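Local structure of acetyltransferase (3JVN) at the interface of chains A and B. The protein transfers an acetyl group from acetyl-CoA, as GNAT-family enzymes do, to an acceptor that the structure alone does not show. Numbering follows the deposited sequence. Chains: chain A/B, Acetyltransferase.

The interface of chains A and B. Residues chain A 50, 53, 55-56, 74-76; chain B 80-83.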
ATOM      1  N   TYR A  50     -20.131   0.123  10.151  1.00 34.81           N
ATOM      2  CA  TYR A  50     -19.122   0.828   9.372  1.00 34.78           C
ATOM      3  C   TYR A  50     -19.082   2.286   9.797  1.00 35.30           C
ATOM      4  O   TYR A  50     -18.025   2.847  10.063  1.00 36.94           O
ATOM      5  CB  TYR A  50     -19.465   0.754   7.885  1.00 34.63           C
ATOM      6  CG  TYR A  50     -18.333   1.185   6.973  1.00 33.19           C
ATOM      7  CD1 TYR A  50     -18.044   2.542   6.764  1.00 32.91           C
ATOM      8  CD2 TYR A  50     -17.529   0.231   6.342  1.00 29.49           C
ATOM      9  CE1 TYR A  50     -16.976   2.935   5.948  1.00 31.63           C
ATOM     10  CE2 TYR A  50     -16.468   0.605   5.538  1.00 31.00           C
ATOM     11  CZ  TYR A  50     -16.196   1.957   5.340  1.00 32.72           C
ATOM     12  OH  TYR A  50     -15.147   2.311   4.525  1.00 33.93           O
ATOM     13  N   ASP A  53     -17.531   2.744  13.243  1.00 32.20           N
ATOM     14  CA  ASP A  53     -16.113   2.406  13.367  1.00 31.78           C
ATOM     15  C   ASP A  53     -15.270   3.684  13.399  1.00 31.52           C
ATOM     16  O   ASP A  53     -15.371   4.528  12.505  1.00 31.51           O
ATOM     17  CB  ASP A  53     -15.702   1.496  12.207  1.00 32.26           C
ATOM     18  CG  ASP A  53     -14.416   0.740  12.483  1.00 32.51           C
ATOM     19  OD1 ASP A  53     -13.319   1.299  12.271  1.00 35.92           O
ATOM     20  OD2 ASP A  53     -14.505  -0.424  12.926  1.00 33.22           O
ATOM     21  N   GLU A  55     -12.279   4.183  12.692  1.00 31.79           N
ATOM     22  CA  GLU A  55     -11.324   4.252  11.582  1.00 30.49           C
ATOM     23  C   GLU A  55     -12.040   4.408  10.232  1.00 31.27           C
ATOM     24  O   GLU A  55     -11.382   4.458   9.185  1.00 31.85           O
ATOM     25  CB  GLU A  55     -10.467   2.981  11.529  1.00 30.71           C
ATOM     26  CG  GLU A  55      -9.629   2.671  12.774  1.00 29.32           C
ATOM     27  CD  GLU A  55      -8.770   3.845  13.249  1.00 27.45           C
ATOM     28  OE1 GLU A  55      -8.508   4.769  12.454  1.00 27.08           O
ATOM     29  OE2 GLU A  55      -8.355   3.838  14.425  1.00 25.09           O
ATOM     30  N   CYS A  56     -13.374   4.492  10.256  1.00 29.04           N
ATOM     31  CA  CYS A  56     -14.164   4.618   9.028  1.00 28.20           C
ATOM     32  C   CYS A  56     -14.707   6.008   8.716  1.00 28.04           C
ATOM     33  O   CYS A  56     -14.888   6.842   9.597  1.00 28.27           O
ATOM     34  CB  CYS A  56     -15.339   3.634   9.054  1.00 27.28           C
ATOM     35  SG  CYS A  56     -14.869   1.898   8.892  1.00 27.69           S
ATOM     36  N   HIS A  74     -11.884   3.986   4.520  1.00 25.12           N
ATOM     37  CA  HIS A  74     -11.368   3.617   5.845  1.00 25.19           C
ATOM     38  C   HIS A  74      -9.852   3.721   5.990  1.00 24.64           C
ATOM     39  O   HIS A  74      -9.123   3.493   5.034  1.00 23.03           O
ATOM     40  CB  HIS A  74     -11.809   2.192   6.234  1.00 26.01           C
ATOM     41  CG  HIS A  74     -11.092   1.090   5.504  1.00 25.63           C
ATOM     42  ND1 HIS A  74     -11.365   0.758   4.194  1.00 28.63           N
ATOM     43  CD2 HIS A  74     -10.155   0.205   5.925  1.00 26.20           C
ATOM     44  CE1 HIS A  74     -10.633  -0.284   3.841  1.00 26.62           C
ATOM     45  NE2 HIS A  74      -9.890  -0.641   4.872  1.00 24.89           N
ATOM     46  N   PHE A  75      -9.391   4.079   7.188  1.00 23.80           N
ATOM     47  CA  PHE A  75      -7.956   4.177   7.462  1.00 25.12           C
ATOM     48  C   PHE A  75      -7.409   2.760   7.633  1.00 27.69           C
ATOM     49  O   PHE A  75      -8.121   1.851   8.086  1.00 28.01           O
ATOM     50  CB  PHE A  75      -7.680   4.972   8.756  1.00 23.07           C
ATOM     51  CG  PHE A  75      -7.927   6.451   8.634  1.00 22.33           C
ATOM     52  CD1 PHE A  75      -7.277   7.196   7.648  1.00 22.05           C
ATOM     53  CD2 PHE A  75      -8.816   7.098   9.500  1.00 22.16           C
ATOM     54  CE1 PHE A  75      -7.493   8.567   7.515  1.00 22.35           C
ATOM     55  CE2 PHE A  75      -9.051   8.472   9.387  1.00 24.24           C
ATOM     56  CZ  PHE A  75      -8.384   9.214   8.381  1.00 24.86           C
ATOM     57  N   CYS A  76      -6.155   2.562   7.247  1.00 29.03           N
ATOM     58  CA  CYS A  76      -5.518   1.262   7.405  1.00 31.65           C
ATOM     59  C   CYS A  76      -4.040   1.456   7.663  1.00 33.01           C
ATOM     60  O   CYS A  76      -3.489   2.536   7.443  1.00 32.82           O
ATOM     61  CB  CYS A  76      -5.740   0.363   6.188  1.00 33.05           C
ATOM     62  SG  CYS A  76      -6.111   1.207   4.650  1.00 39.80           S
TER
ATOM     63  N   SER B  80      -6.606  -3.439   8.718  1.00 21.59           N
ATOM     64  CA  SER B  80      -7.715  -2.528   8.909  1.00 20.64           C
ATOM     65  C   SER B  80      -8.638  -3.088   9.980  1.00 22.82           C
ATOM     66  O   SER B  80      -8.392  -4.157  10.553  1.00 22.17           O
ATOM     67  CB  SER B  80      -8.489  -2.342   7.612  1.00 19.86           C
ATOM     68  OG  SER B  80      -9.002  -3.565   7.124  1.00 22.29           O
ATOM     69  N   THR B  81      -9.695  -2.347  10.267  1.00 23.20           N
ATOM     70  CA  THR B  81     -10.657  -2.770  11.262  1.00 25.69           C
ATOM     71  C   THR B  81     -11.934  -3.255  10.578  1.00 27.86           C
ATOM     72  O   THR B  81     -12.914  -3.592  11.245  1.00 28.39           O
ATOM     73  CB  THR B  81     -11.010  -1.609  12.192  1.00 24.55           C
ATOM     74  OG1 THR B  81     -11.559  -0.537  11.419  1.00 27.52           O
ATOM     75  CG2 THR B  81      -9.781  -1.116  12.917  1.00 20.65           C
ATOM     76  N   VAL B  82     -11.917  -3.304   9.250  1.00 28.70           N
ATOM     77  CA  VAL B  82     -13.094  -3.725   8.502  1.00 30.29           C
ATOM     78  C   VAL B  82     -12.791  -4.662   7.349  1.00 30.92           C
ATOM     79  O   VAL B  82     -13.676  -4.975   6.559  1.00 32.15           O
ATOM     80  CB  VAL B  82     -13.838  -2.517   7.925  1.00 30.37           C
ATOM     81  CG1 VAL B  82     -14.205  -1.558   9.043  1.00 29.74           C
ATOM     82  CG2 VAL B  82     -12.971  -1.823   6.885  1.00 30.43           C
ATOM     83  N   SER B  83     -11.545  -5.098   7.238  1.00 32.24           N
ATOM     84  CA  SER B  83     -11.171  -6.001   6.161  1.00 32.78           C
ATOM     85  C   SER B  83     -10.046  -6.900   6.601  1.00 34.49           C
ATOM     86  O   SER B  83      -9.235  -6.537   7.457  1.00 37.00           O
ATOM     87  CB  SER B  83     -10.712  -5.221   4.927  1.00 31.97           C
ATOM     88  OG  SER B  83     -11.765  -4.455   4.366  1.00 35.37           O
TER
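B:Val82, in a loop of one GNAT-fold acetyltransferase subunit, packs against strands 56-62 and 67-79 of its twin, while B:Thr81 meets the loop leading into strand 56-62; this two-fold interface may or may not be the biological dimer. The two methyls of B:Val82 part over different surfaces. CG2 of B:Val82 lies over one face of the A:His74 imidazole, 3.7 Å from its centroid and offset toward the rim, a CH-pi contact; its CG1 meets the thiol sulfur SG of A:Cys56 at 3.5 Å. A beta-branched residue suits this place because its fork serves both neighbours at once. SG of A:Cys56 in turn sits 3.6 Å above the centre of the A:Tyr50 ring, which backs it from its own chain. With CG between the backbone N and the carbonyl carbon (chi1 74°), the A:His74 ring presents one face to the valine methyl and its CD2-NE2 side to B:Ser80. CD2 of A:His74 lies 3.5 Å from CB of B:Ser80, a residue small enough to fit close beside the ring.

B:Thr81 adds a polar tie, threonine offering both a hydroxyl donor and a methyl. Its OG1 donates a 2.7 Å hydrogen bond to the carboxylate OD1 of A:Asp53, on the syn side and 33° out of plane. Aspartate suits because this oxygen accepts from two directions: the backbone N of A:Glu55 bonds OD1 of A:Asp53 (3.1 Å) from the anti side and opposite face, which should steady the carboxylate. The methyl CG2 of B:Thr81 rests on the aliphatic CG of A:Glu55 at 3.8 Å, the side chains crossing at about a right angle.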